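Side-chain contacts in RING-type domain-containing protein (Chaetomium thermophilum, PDB 6Z3U), which probably activates a cyclin-dependent kinase as the MAT1-type subunit of the CAK complex, this chain being a C-terminal piece without the RING domain: residues F11-S14 against R15-V18; S26-K29 against Y30-D33; I32-Q35 against H36-G40; A50-E53 against A54-L58; V60-E63 against D64-A68. One frame throughout, in Å; residues are numbered along the deposited sequence.

Overall arrangement
From the N terminus, interaction 1 closes a bend in the loop before helix 25-31, and Y16 and F11 then lie against helix 43-55, so that interactions 1 and 4 touch although they are far apart in sequence. Interaction 2 spans the end of helix 25-31, and interaction 3 takes over at the shared I32 and D33 to start helix 34-39; their centres are about 9 Å apart. Interaction 4 ends helix 43-55 in a turn, and interaction 5 begins helix 62-67 soon after. None nests within another. Interactions 3 and 5, with centres about 44 Å apart, mark an elongated chain whose far sides in space meet different partners: the kinase around interaction 3, the cyclin around interaction 5.

Interaction 1 of 5, residues F11-S14 against R15-V18; sequences FVPS and RYRV
P13 lies over one face of the Y16 ring. Its CB stands 3.5 Å from the ring centroid and 20° off the ring normal, which meets the geometry of a CH-pi contact. The approach is offset toward the rim on the hydroxyl side, since P13 CB is 3.4 Å from both Y16 CE1 and Y16 CZ. P13 CG continues past the ring and comes 3.5 Å from the carbonyl oxygen Y16 O. The phenol end of the same side chain meets F11 differently: Y16 OH sits at the edge of the F11 ring, in its plane, 3.5 Å from F11 CE2. The two side chains cross at about a right angle, and no hydrogen bond joins the two segments, so the contact is one of packing. At its edge, in plane, the Y16 ring also meets V18 CG2.

Torsions explain the placing. The Y16 chi1 of 73° sets CG between the backbone N and the carbonyl carbon, which folds the ring back under P13, three residues earlier. The bend itself runs through S14 and R15, whose side chains are turned outward to the cyclin chain: S14 OG accepts from the backbone N of S7 there, and R15 NH1 forms a salt bridge with D9 of that chain.

The bend belongs to the irregular loop before helix 25-31 and lies on helix 43-55, where the F11 ring meets F52 and the Y16 ring meets F55, with M51 also touched by Y16.

Interaction 2 of 5, residues S26-K29 against Y30-D33; sequences SLDK and YRID
K29 and Y30 run side by side, pointing the same way, with K29 NZ 3.1 Å from Y30 CE2. The ammonium reaches the ring obliquely, and its hydrogen bond goes elsewhere: K29 NZ donates to S26 O over 3.2 Å, in the carbonyl plane and on a lone pair (C=O...N angle 133°). A chain bent at chi3 and chi4 turns the amine back to that carbonyl. The same S26 O lies 3.5 Å from Y30 CD2, obliquely to the ring.

L27 O takes two donors, Y30 N at 2.8 Å, 44° out of the carbonyl plane, and R31 N at 3.1 Å, much straighter. Y30 O in turn accepts from D33 N, closing the turn that follows the weakly bonded helix 25-31. R31 crosses L27 at a slant, with NH1 3.5 Å from L27 CD1. Beyond the segments, the Y30 ring meets H36 and F43 and packs on G249 of the kinase chain.

Without the phenol ring, as with an alanine here, the K29 amine is likely to lose its aromatic flank and a gap to open beside H36, F43 and G249. Locally, then, the acceptors are the carbonyls S26 O, L27 O and Y30 O, whereas D28 OD1 accepts weakly from N23 ND2, outside the contact.

Interaction 3 of 5, residues I32-Q35 against H36-G40; sequences IDQQ and HITGG
D33 and H36 meet at an oblique angle, carboxylate and imidazole planes 46° apart. H36 ND1 donates to D33 OD2 over 2.6 Å in a bond bent at the hydrogen; the N-H comes in from above the carboxylate plane rather than within it, while the oxygen lies 19° out of the ring plane. With chi1 of D33 at -179°, the carboxylate swings forward over the first turn of helix 34-39, where its other oxygen, D33 OD1, weakly accepts from Q35 N at 3.3 Å. D33 is therefore the N-cap of this helix and holds the imidazole too.

The far end of the short helix closes in a Schellman motif: G40, with positive phi, bonds back to I37 O and weakly to H36 O. At G39 a beta carbon would run into Q35 O.

A phenylalanine in place of H36 would probably leave D33 OD2 without its donor and G249 N of the kinase chain without the acceptor NE2. The ring also stacks on H272 of that chain, in addition to the bonds at ND1 and NE2. On another side of the helix, I37 CG1 lies 3.3 Å from D33 O, and T38 CG2 3.0 Å from Q34 O, which accepts from T38 N at 2.9 Å; T38 OG1 bonds to P321 O of the kinase chain.

Interaction 4 of 5, residues A50-E53 against A54-L58; sequences AMFE and AFAGL
A56 CB sits over one face of the F52 ring, 3.9 Å from its centroid and 16° off the normal, a CH-pi contact shifted toward the rim at F52 CE2. The torsion that brings the ring there is chi1 of F52 at 176°, which sets the ring out from the helix, where its face meets A56 CB. Beneath it the backbone is closely joined: F52 O accepts from A56 N at 2.6 Å, the nitrogen nearly in line with the C=O but the N-H bent from it, and from F55 N at 3.1 Å, the latter 60° out of the carbonyl plane. A54 N bonds to A50 O at 2.9 Å, and A54 CB lies against that same oxygen at 3.4 Å.

This is the C-terminal end of helix 43-55. A56 is the first residue to leave helical angles, and a type II beta turn from F55 to L58 follows, closed by L58 N to F55 O; G57 takes the position with positive phi, which favours glycine.

Packing between M51 and F55 is looser: M51 CE stays 4.4 Å from F55 CE1, and the F55 ring instead brings its edge to M51 O, with CD1 at 3.3 Å in the ring plane. E53 forms the more exposed side. It starts away from the following turn, and its extended chain ends in a carboxylate bound by R49 of this chain and by R190 of the cyclin chain, both as salt bridges. The F52 ring also makes a cation-pi contact with R11 of the cyclin chain.

Interaction 5 of 5, residues V60-E63 against D64-A68; sequences VFIE and DEKEA
E65 folds back along F61 and V60, one turn earlier. E65 CB lies 3.2 Å from F61 O, and E65 CG comes slightly closer, 3.0 Å from F61 O, while E65 N donates to F61 O over 2.9 Å. The extended chain beyond CG then carries CD past the carbonyl to the start of the helix. There OE1 accepts from F61 N at 2.8 Å, the N-H coming from well above the carboxylate plane (59° out of it), and also lies 3.4 Å from V60 CA. The other oxygen, OE2, passes V60 CG1 at 3.9 Å and turns to the cyclin chain, where R13 forms a salt bridge and Y18 OH a hydrogen bond. With OE1 on F61 N and OE2 on the cyclin chain, rotation of the carboxylate is probably restricted.

F61 holds the N-cap position of helix 62-67 but has no side-chain acceptor for the first-turn N-H groups; its own N-H is the one bound by E65 OE1. The F61 ring is directed away from D64-A68 and packs on T321 of the cyclin chain. D64 OD2 comes 4.0 Å from F61 CB, yet its salt bridge is with K317 of that chain. Further along, the helix is held by K66 N to I62 O (3.0 Å) and E67 N to E63 O.

Helix 62-67 is the last of the chain, follows helix 43-55 after a short loop, and lies against the cyclin chain through I62 on F23 and K66 on S22 of that chain.

Interaction 1 of 5, residues F11-S14 against R15-V18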
loop_
_atom_site.group_PDB
_atom_site.type_symbol
_atom_site.label_atom_id
_atom_site.label_comp_id
_atom_site.label_asym_id
_atom_site.label_seq_id
_atom_site.Cartn_x
_atom_site.Cartn_y
_atom_site.Cartn_z
ATOM N N PHE C 11 -8.073 5.477 -16.761
ATOM C CA PHE C 11 -9.139 5.651 -15.784
ATOM C C PHE C 11 -9.842 6.978 -16.040
ATOM O O PHE C 11 -9.220 8.042 -15.952
ATOM C CB PHE C 11 -8.591 5.606 -14.359
ATOM C CG PHE C 11 -9.582 6.047 -13.321
ATOM C CD1 PHE C 11 -10.658 5.240 -12.987
ATOM C CD2 PHE C 11 -9.445 7.270 -12.688
ATOM C CE1 PHE C 11 -11.575 5.645 -12.035
ATOM C CE2 PHE C 11 -10.358 7.680 -11.738
ATOM C CZ PHE C 11 -11.425 6.866 -11.411
ATOM N N VAL C 12 -11.130 6.911 -16.359
ATOM C CA VAL C 12 -11.947 8.101 -16.585
ATOM C C VAL C 12 -13.115 8.071 -15.605
ATOM O O VAL C 12 -14.048 7.277 -15.788
ATOM C CB VAL C 12 -12.438 8.178 -18.039
ATOM C CG1 VAL C 12 -11.341 8.728 -18.931
ATOM C CG2 VAL C 12 -12.886 6.806 -18.532
ATOM N N PRO C 13 -13.115 8.904 -14.563
ATOM C CA PRO C 13 -14.207 8.846 -13.585
ATOM C C PRO C 13 -15.556 9.121 -14.232
ATOM O O PRO C 13 -15.661 9.849 -15.221
ATOM C CB PRO C 13 -13.835 9.933 -12.569
ATOM C CG PRO C 13 -12.923 10.850 -13.303
ATOM C CD PRO C 13 -12.159 9.983 -14.252
ATOM N N SER C 14 -16.596 8.519 -13.656
ATOM C CA SER C 14 -17.942 8.575 -14.211
ATOM C C SER C 14 -18.833 9.590 -13.504
ATOM O O SER C 14 -19.530 10.364 -14.166
ATOM C CB SER C 14 -18.590 7.186 -14.146
ATOM O OG SER C 14 -17.823 6.229 -14.856
ATOM N N ARG C 15 -18.823 9.607 -12.173
ATOM C CA ARG C 15 -19.740 10.432 -11.400
ATOM C C ARG C 15 -19.109 11.720 -10.894
ATOM O O ARG C 15 -19.796 12.515 -10.246
ATOM C CB ARG C 15 -20.277 9.638 -10.204
ATOM C CG ARG C 15 -20.928 8.319 -10.572
ATOM C CD ARG C 15 -21.899 7.858 -9.500
ATOM N NE ARG C 15 -22.396 6.513 -9.770
ATOM C CZ ARG C 15 -21.737 5.397 -9.465
ATOM N NH1 ARG C 15 -20.546 5.458 -8.880
ATOM N NH2 ARG C 15 -22.265 4.216 -9.751
ATOM N N TYR C 16 -17.826 11.949 -11.167
ATOM C CA TYR C 16 -17.161 13.147 -10.681
ATOM C C TYR C 16 -16.105 13.588 -11.683
ATOM O O TYR C 16 -15.711 12.835 -12.576
ATOM C CB TYR C 16 -16.529 12.919 -9.302
ATOM C CG TYR C 16 -15.285 12.058 -9.321
ATOM C CD1 TYR C 16 -15.371 10.676 -9.222
ATOM C CD2 TYR C 16 -14.023 12.630 -9.420
ATOM C CE1 TYR C 16 -14.237 9.886 -9.233
ATOM C CE2 TYR C 16 -12.884 11.849 -9.430
ATOM C CZ TYR C 16 -12.997 10.479 -9.334
ATOM O OH TYR C 16 -11.864 9.697 -9.346
ATOM N N ARG C 17 -15.660 14.830 -11.517
ATOM C CA ARG C 17 -14.637 15.430 -12.362
ATOM C C ARG C 17 -13.757 16.337 -11.520
ATOM O O ARG C 17 -14.262 17.174 -10.766
ATOM C CB ARG C 17 -15.284 16.196 -13.520
ATOM C CG ARG C 17 -16.275 17.266 -13.079
ATOM C CD ARG C 17 -17.099 17.770 -14.258
ATOM N NE ARG C 17 -18.013 18.848 -13.887
ATOM C CZ ARG C 17 -19.254 18.656 -13.440
ATOM N NH1 ARG C 17 -19.738 17.427 -13.310
ATOM N NH2 ARG C 17 -20.015 19.695 -13.127
ATOM N N VAL C 18 -12.442 16.167 -11.652
ATOM C CA VAL C 18 -11.465 16.930 -10.880
ATOM C C VAL C 18 -11.148 18.186 -11.683
ATOM O O VAL C 18 -10.380 18.147 -12.646
ATOM C CB VAL C 18 -10.207 16.109 -10.591
ATOM C CG1 VAL C 18 -9.143 16.970 -9.922
ATOM C CG2 VAL C 18 -10.543 14.905 -9.723
#

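Interaction 2 of 5, residues S26-K29 against Y30-D33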
loop_
_atom_site.group_PDB
_atom_site.type_symbol
_atom_site.label_atom_id
_atom_site.label_comp_id
_atom_site.label_asym_id
_atom_site.label_seq_id
_atom_site.Cartn_x
_atom_site.Cartn_y
_atom_site.Cartn_z
ATOM N N SER C 26 -7.111 24.211 4.215
ATOM C CA SER C 26 -6.020 23.506 4.877
ATOM C C SER C 26 -4.821 23.336 3.951
ATOM O O SER C 26 -3.684 23.227 4.424
ATOM C CB SER C 26 -6.503 22.143 5.376
ATOM O OG SER C 26 -6.836 21.288 4.296
ATOM N N LEU C 27 -5.053 23.307 2.634
ATOM C CA LEU C 27 -3.943 23.198 1.694
ATOM C C LEU C 27 -3.170 24.504 1.582
ATOM O O LEU C 27 -1.955 24.487 1.359
ATOM C CB LEU C 27 -4.456 22.788 0.313
ATOM C CG LEU C 27 -4.926 21.347 0.128
ATOM C CD1 LEU C 27 -5.429 21.141 -1.291
ATOM C CD2 LEU C 27 -3.804 20.375 0.439
ATOM N N ASP C 28 -3.857 25.639 1.732
ATOM C CA ASP C 28 -3.220 26.935 1.535
ATOM C C ASP C 28 -1.930 27.070 2.335
ATOM O O ASP C 28 -0.978 27.709 1.871
ATOM C CB ASP C 28 -4.197 28.052 1.913
ATOM C CG ASP C 28 -5.473 28.016 1.089
ATOM O OD1 ASP C 28 -5.510 27.271 0.083
ATOM O OD2 ASP C 28 -6.435 28.728 1.449
ATOM N N LYS C 29 -1.868 26.471 3.528
ATOM C CA LYS C 29 -0.670 26.615 4.349
ATOM C C LYS C 29 0.545 26.017 3.650
ATOM O O LYS C 29 1.649 26.572 3.716
ATOM C CB LYS C 29 -0.853 25.946 5.715
ATOM C CG LYS C 29 -2.289 25.712 6.170
ATOM C CD LYS C 29 -2.346 25.264 7.629
ATOM C CE LYS C 29 -1.712 23.895 7.841
ATOM N NZ LYS C 29 -2.576 22.781 7.368
ATOM N N TYR C 30 0.357 24.887 2.968
ATOM C CA TYR C 30 1.460 24.160 2.355
ATOM C C TYR C 30 1.808 24.672 0.964
ATOM O O TYR C 30 2.986 24.657 0.588
ATOM C CB TYR C 30 1.120 22.668 2.286
ATOM C CG TYR C 30 0.820 22.056 3.635
ATOM C CD1 TYR C 30 1.847 21.679 4.490
ATOM C CD2 TYR C 30 -0.487 21.855 4.055
ATOM C CE1 TYR C 30 1.581 21.119 5.725
ATOM C CE2 TYR C 30 -0.764 21.296 5.290
ATOM C CZ TYR C 30 0.274 20.929 6.122
ATOM O OH TYR C 30 0.010 20.371 7.355
ATOM N N ARG C 31 0.817 25.134 0.196
ATOM C CA ARG C 31 1.098 25.633 -1.147
ATOM C C ARG C 31 2.156 26.728 -1.125
ATOM O O ARG C 31 2.904 26.888 -2.097
ATOM C CB ARG C 31 -0.184 26.153 -1.797
ATOM C CG ARG C 31 -1.330 25.153 -1.818
ATOM C CD ARG C 31 -2.480 25.637 -2.689
ATOM N NE ARG C 31 -2.503 24.958 -3.984
ATOM C CZ ARG C 31 -3.365 24.003 -4.333
ATOM N NH1 ARG C 31 -4.307 23.593 -3.493
ATOM N NH2 ARG C 31 -3.284 23.456 -5.538
ATOM N N ILE C 32 2.241 27.484 -0.029
ATOM C CA ILE C 32 3.234 28.540 0.117
ATOM C C ILE C 32 4.415 28.097 0.974
ATOM O O ILE C 32 5.277 28.917 1.307
ATOM C CB ILE C 32 2.607 29.828 0.683
ATOM C CG1 ILE C 32 1.864 29.541 1.993
ATOM C CG2 ILE C 32 1.677 30.461 -0.342
ATOM C CD1 ILE C 32 1.175 30.756 2.580
ATOM N N ASP C 33 4.471 26.822 1.349
ATOM C CA ASP C 33 5.642 26.303 2.037
ATOM C C ASP C 33 6.778 26.130 1.036
ATOM O O ASP C 33 6.615 25.465 0.008
ATOM C CB ASP C 33 5.320 24.974 2.714
ATOM C CG ASP C 33 6.507 24.402 3.462
ATOM O OD1 ASP C 33 7.508 25.129 3.634
ATOM O OD2 ASP C 33 6.442 23.226 3.880
#

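Interaction 3 of 5, residues I32-Q35 against H36-G40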
loop_
_atom_site.group_PDB
_atom_site.type_symbol
_atom_site.label_atom_id
_atom_site.label_comp_id
_atom_site.label_asym_id
_atom_site.label_seq_id
_atom_site.Cartn_x
_atom_site.Cartn_y
_atom_site.Cartn_z
ATOM N N ILE C 32 2.241 27.484 -0.029
ATOM C CA ILE C 32 3.234 28.540 0.117
ATOM C C ILE C 32 4.415 28.097 0.974
ATOM O O ILE C 32 5.277 28.917 1.307
ATOM C CB ILE C 32 2.607 29.828 0.683
ATOM C CG1 ILE C 32 1.864 29.541 1.993
ATOM C CG2 ILE C 32 1.677 30.461 -0.342
ATOM C CD1 ILE C 32 1.175 30.756 2.580
ATOM N N ASP C 33 4.471 26.822 1.349
ATOM C CA ASP C 33 5.642 26.303 2.037
ATOM C C ASP C 33 6.778 26.130 1.036
ATOM O O ASP C 33 6.615 25.465 0.008
ATOM C CB ASP C 33 5.320 24.974 2.714
ATOM C CG ASP C 33 6.507 24.402 3.462
ATOM O OD1 ASP C 33 7.508 25.129 3.634
ATOM O OD2 ASP C 33 6.442 23.226 3.880
ATOM N N GLN C 34 7.927 26.741 1.332
ATOM C CA GLN C 34 9.050 26.684 0.403
ATOM C C GLN C 34 9.426 25.245 0.073
ATOM O O GLN C 34 9.700 24.917 -1.088
ATOM C CB GLN C 34 10.250 27.431 0.989
ATOM C CG GLN C 34 11.353 27.709 -0.017
ATOM C CD GLN C 34 10.919 28.681 -1.100
ATOM O OE1 GLN C 34 10.945 28.354 -2.286
ATOM N NE2 GLN C 34 10.519 29.881 -0.697
ATOM N N GLN C 35 9.432 24.366 1.078
ATOM C CA GLN C 35 9.881 22.997 0.848
ATOM C C GLN C 35 8.917 22.228 -0.046
ATOM O O GLN C 35 9.349 21.360 -0.812
ATOM C CB GLN C 35 10.060 22.272 2.180
ATOM C CG GLN C 35 11.474 21.754 2.415
ATOM C CD GLN C 35 12.498 22.871 2.546
ATOM O OE1 GLN C 35 13.539 22.854 1.888
ATOM N NE2 GLN C 35 12.210 23.841 3.406
ATOM N N HIS C 36 7.619 22.527 0.029
ATOM C CA HIS C 36 6.653 21.795 -0.783
ATOM C C HIS C 36 6.730 22.209 -2.246
ATOM O O HIS C 36 6.667 21.360 -3.142
ATOM C CB HIS C 36 5.241 22.017 -0.253
ATOM C CG HIS C 36 4.919 21.212 0.964
ATOM N ND1 HIS C 36 5.514 21.443 2.186
ATOM C CD2 HIS C 36 4.064 20.179 1.150
ATOM C CE1 HIS C 36 5.037 20.586 3.072
ATOM N NE2 HIS C 36 4.158 19.807 2.468
ATOM N N ILE C 37 6.863 23.508 -2.509
ATOM C CA ILE C 37 6.914 23.978 -3.889
ATOM C C ILE C 37 8.268 23.667 -4.511
ATOM O O ILE C 37 8.351 23.015 -5.558
ATOM C CB ILE C 37 6.581 25.484 -3.953
ATOM C CG1 ILE C 37 7.549 26.305 -3.094
ATOM C CG2 ILE C 37 5.139 25.717 -3.520
ATOM C CD1 ILE C 37 7.036 27.686 -2.726
ATOM N N THR C 38 9.353 24.105 -3.871
ATOM C CA THR C 38 10.679 23.889 -4.436
ATOM C C THR C 38 11.052 22.414 -4.485
ATOM O O THR C 38 11.963 22.042 -5.232
ATOM C CB THR C 38 11.725 24.665 -3.635
ATOM O OG1 THR C 38 12.864 24.931 -4.463
ATOM C CG2 THR C 38 12.171 23.869 -2.421
ATOM N N GLY C 39 10.376 21.568 -3.707
ATOM C CA GLY C 39 10.644 20.144 -3.702
ATOM C C GLY C 39 9.812 19.334 -4.665
ATOM O O GLY C 39 10.104 18.155 -4.888
ATOM N N GLY C 40 8.774 19.935 -5.240
ATOM C CA GLY C 40 7.976 19.265 -6.242
ATOM C C GLY C 40 6.799 18.479 -5.718
ATOM O O GLY C 40 6.411 17.484 -6.339
#

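Interaction 4 of 5, residues A50-E53 against A54-L58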
loop_
_atom_site.group_PDB
_atom_site.type_symbol
_atom_site.label_atom_id
_atom_site.label_comp_id
_atom_site.label_asym_id
_atom_site.label_seq_id
_atom_site.Cartn_x
_atom_site.Cartn_y
_atom_site.Cartn_z
ATOM N N ALA C 50 -8.145 12.443 -3.221
ATOM C CA ALA C 50 -9.305 12.576 -2.347
ATOM C C ALA C 50 -10.604 12.361 -3.115
ATOM O O ALA C 50 -11.490 11.626 -2.664
ATOM C CB ALA C 50 -9.299 13.952 -1.680
ATOM N N MET C 51 -10.732 12.993 -4.285
ATOM C CA MET C 51 -11.970 12.894 -5.052
ATOM C C MET C 51 -12.261 11.453 -5.460
ATOM O O MET C 51 -13.418 11.016 -5.434
ATOM C CB MET C 51 -11.887 13.793 -6.285
ATOM C CG MET C 51 -11.883 15.279 -5.962
ATOM S SD MET C 51 -13.459 15.860 -5.313
ATOM C CE MET C 51 -14.389 16.077 -6.829
ATOM N N PHE C 52 -11.228 10.700 -5.839
ATOM C CA PHE C 52 -11.432 9.298 -6.187
ATOM C C PHE C 52 -11.984 8.519 -5.003
ATOM O O PHE C 52 -13.012 7.840 -5.111
ATOM C CB PHE C 52 -10.118 8.684 -6.669
ATOM C CG PHE C 52 -10.208 7.214 -6.959
ATOM C CD1 PHE C 52 -10.772 6.761 -8.140
ATOM C CD2 PHE C 52 -9.724 6.284 -6.054
ATOM C CE1 PHE C 52 -10.854 5.408 -8.411
ATOM C CE2 PHE C 52 -9.802 4.930 -6.321
ATOM C CZ PHE C 52 -10.368 4.492 -7.501
ATOM N N GLU C 53 -11.316 8.612 -3.853
ATOM C CA GLU C 53 -11.748 7.858 -2.683
ATOM C C GLU C 53 -13.117 8.314 -2.199
ATOM O O GLU C 53 -13.848 7.528 -1.585
ATOM C CB GLU C 53 -10.704 7.989 -1.574
ATOM C CG GLU C 53 -9.354 7.381 -1.950
ATOM C CD GLU C 53 -8.273 7.642 -0.920
ATOM O OE1 GLU C 53 -8.589 8.197 0.152
ATOM O OE2 GLU C 53 -7.103 7.296 -1.190
ATOM N N ALA C 54 -13.484 9.571 -2.467
ATOM C CA ALA C 54 -14.793 10.065 -2.052
ATOM C C ALA C 54 -15.919 9.445 -2.871
ATOM O O ALA C 54 -17.051 9.345 -2.386
ATOM C CB ALA C 54 -14.842 11.589 -2.165
ATOM N N PHE C 55 -15.634 9.032 -4.107
ATOM C CA PHE C 55 -16.638 8.437 -4.975
ATOM C C PHE C 55 -16.365 6.981 -5.320
ATOM O O PHE C 55 -17.254 6.318 -5.867
ATOM C CB PHE C 55 -16.753 9.237 -6.284
ATOM C CG PHE C 55 -17.380 10.592 -6.115
ATOM C CD1 PHE C 55 -16.611 11.688 -5.761
ATOM C CD2 PHE C 55 -18.738 10.771 -6.320
ATOM C CE1 PHE C 55 -17.186 12.937 -5.608
ATOM C CE2 PHE C 55 -19.319 12.017 -6.169
ATOM C CZ PHE C 55 -18.542 13.101 -5.813
ATOM N N ALA C 56 -15.179 6.461 -5.013
ATOM C CA ALA C 56 -14.849 5.087 -5.367
ATOM C C ALA C 56 -15.754 4.118 -4.621
ATOM O O ALA C 56 -15.713 4.038 -3.390
ATOM C CB ALA C 56 -13.383 4.801 -5.049
ATOM N N GLY C 57 -16.566 3.379 -5.373
ATOM C CA GLY C 57 -17.473 2.419 -4.778
ATOM C C GLY C 57 -18.712 3.027 -4.165
ATOM O O GLY C 57 -19.256 2.473 -3.204
ATOM N N LEU C 58 -19.186 4.154 -4.700
ATOM C CA LEU C 58 -20.390 4.771 -4.158
ATOM C C LEU C 58 -21.609 3.890 -4.401
ATOM O O LEU C 58 -22.512 3.825 -3.558
ATOM C CB LEU C 58 -20.595 6.154 -4.777
ATOM C CG LEU C 58 -21.173 7.232 -3.855
ATOM C CD1 LEU C 58 -21.554 8.474 -4.654
ATOM C CD2 LEU C 58 -22.366 6.712 -3.068
#

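Interaction 5 of 5, residues V60-E63 against D64-A68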
loop_
_atom_site.group_PDB
_atom_site.type_symbol
_atom_site.label_atom_id
_atom_site.label_comp_id
_atom_site.label_asym_id
_atom_site.label_seq_id
_atom_site.Cartn_x
_atom_site.Cartn_y
_atom_site.Cartn_z
ATOM N N VAL C 60 -21.333 0.573 -4.886
ATOM C CA VAL C 60 -20.905 -0.786 -4.577
ATOM C C VAL C 60 -21.683 -1.214 -3.337
ATOM O O VAL C 60 -21.384 -0.788 -2.220
ATOM C CB VAL C 60 -19.394 -0.873 -4.364
ATOM C CG1 VAL C 60 -19.020 -2.196 -3.712
ATOM C CG2 VAL C 60 -18.668 -0.717 -5.689
ATOM N N PHE C 61 -22.699 -2.048 -3.538
ATOM C CA PHE C 61 -23.558 -2.517 -2.453
ATOM C C PHE C 61 -23.000 -3.849 -1.968
ATOM O O PHE C 61 -23.277 -4.902 -2.546
ATOM C CB PHE C 61 -24.997 -2.635 -2.935
ATOM C CG PHE C 61 -25.505 -1.396 -3.622
ATOM C CD1 PHE C 61 -25.488 -0.173 -2.972
ATOM C CD2 PHE C 61 -25.980 -1.451 -4.922
ATOM C CE1 PHE C 61 -25.948 0.969 -3.601
ATOM C CE2 PHE C 61 -26.439 -0.311 -5.557
ATOM C CZ PHE C 61 -26.421 0.900 -4.896
ATOM N N ILE C 62 -22.219 -3.802 -0.886
ATOM C CA ILE C 62 -21.469 -4.978 -0.455
ATOM C C ILE C 62 -22.415 -6.104 -0.062
ATOM O O ILE C 62 -22.228 -7.263 -0.454
ATOM C CB ILE C 62 -20.518 -4.607 0.699
ATOM C CG1 ILE C 62 -19.338 -3.794 0.154
ATOM C CG2 ILE C 62 -20.046 -5.858 1.432
ATOM C CD1 ILE C 62 -18.398 -3.259 1.219
ATOM N N GLU C 63 -23.452 -5.782 0.714
ATOM C CA GLU C 63 -24.349 -6.818 1.216
ATOM C C GLU C 63 -25.049 -7.541 0.072
ATOM O O GLU C 63 -25.016 -8.774 -0.012
ATOM C CB GLU C 63 -25.370 -6.203 2.175
ATOM C CG GLU C 63 -26.428 -7.181 2.665
ATOM C CD GLU C 63 -27.225 -6.641 3.838
ATOM O OE1 GLU C 63 -28.154 -7.340 4.299
ATOM O OE2 GLU C 63 -26.923 -5.520 4.300
ATOM N N ASP C 64 -25.688 -6.786 -0.823
ATOM C CA ASP C 64 -26.443 -7.408 -1.906
ATOM C C ASP C 64 -25.523 -8.137 -2.878
ATOM O O ASP C 64 -25.849 -9.235 -3.344
ATOM C CB ASP C 64 -27.265 -6.347 -2.637
ATOM C CG ASP C 64 -28.282 -5.678 -1.736
ATOM O OD1 ASP C 64 -29.058 -6.400 -1.075
ATOM O OD2 ASP C 64 -28.304 -4.431 -1.685
ATOM N N GLU C 65 -24.370 -7.545 -3.194
ATOM C CA GLU C 65 -23.474 -8.152 -4.174
ATOM C C GLU C 65 -22.895 -9.468 -3.665
ATOM O O GLU C 65 -22.786 -10.437 -4.425
ATOM C CB GLU C 65 -22.356 -7.172 -4.531
ATOM C CG GLU C 65 -22.831 -5.943 -5.303
ATOM C CD GLU C 65 -21.736 -4.909 -5.503
ATOM O OE1 GLU C 65 -22.067 -3.722 -5.705
ATOM O OE2 GLU C 65 -20.544 -5.283 -5.459
ATOM N N LYS C 66 -22.520 -9.523 -2.385
ATOM C CA LYS C 66 -21.876 -10.719 -1.851
ATOM C C LYS C 66 -22.870 -11.849 -1.609
ATOM O O LYS C 66 -22.516 -13.023 -1.764
ATOM C CB LYS C 66 -21.130 -10.384 -0.558
ATOM C CG LYS C 66 -19.863 -9.561 -0.770
ATOM C CD LYS C 66 -18.789 -10.354 -1.509
ATOM C CE LYS C 66 -17.536 -9.528 -1.745
ATOM N NZ LYS C 66 -16.525 -10.285 -2.534
ATOM N N GLU C 67 -24.102 -11.520 -1.214
ATOM C CA GLU C 67 -25.120 -12.545 -1.011
ATOM C C GLU C 67 -25.627 -13.119 -2.328
ATOM O O GLU C 67 -26.171 -14.228 -2.338
ATOM C CB GLU C 67 -26.292 -11.972 -0.212
ATOM C CG GLU C 67 -26.008 -11.792 1.275
ATOM C CD GLU C 67 -26.093 -13.093 2.056
ATOM O OE1 GLU C 67 -26.882 -13.979 1.662
ATOM O OE2 GLU C 67 -25.373 -13.227 3.070
ATOM N N ALA C 68 -25.461 -12.392 -3.434
ATOM C CA ALA C 68 -25.902 -12.867 -4.737
ATOM C C ALA C 68 -24.985 -13.930 -5.326
ATOM O O ALA C 68 -25.369 -14.578 -6.307
ATOM C CB ALA C 68 -26.006 -11.694 -5.715
#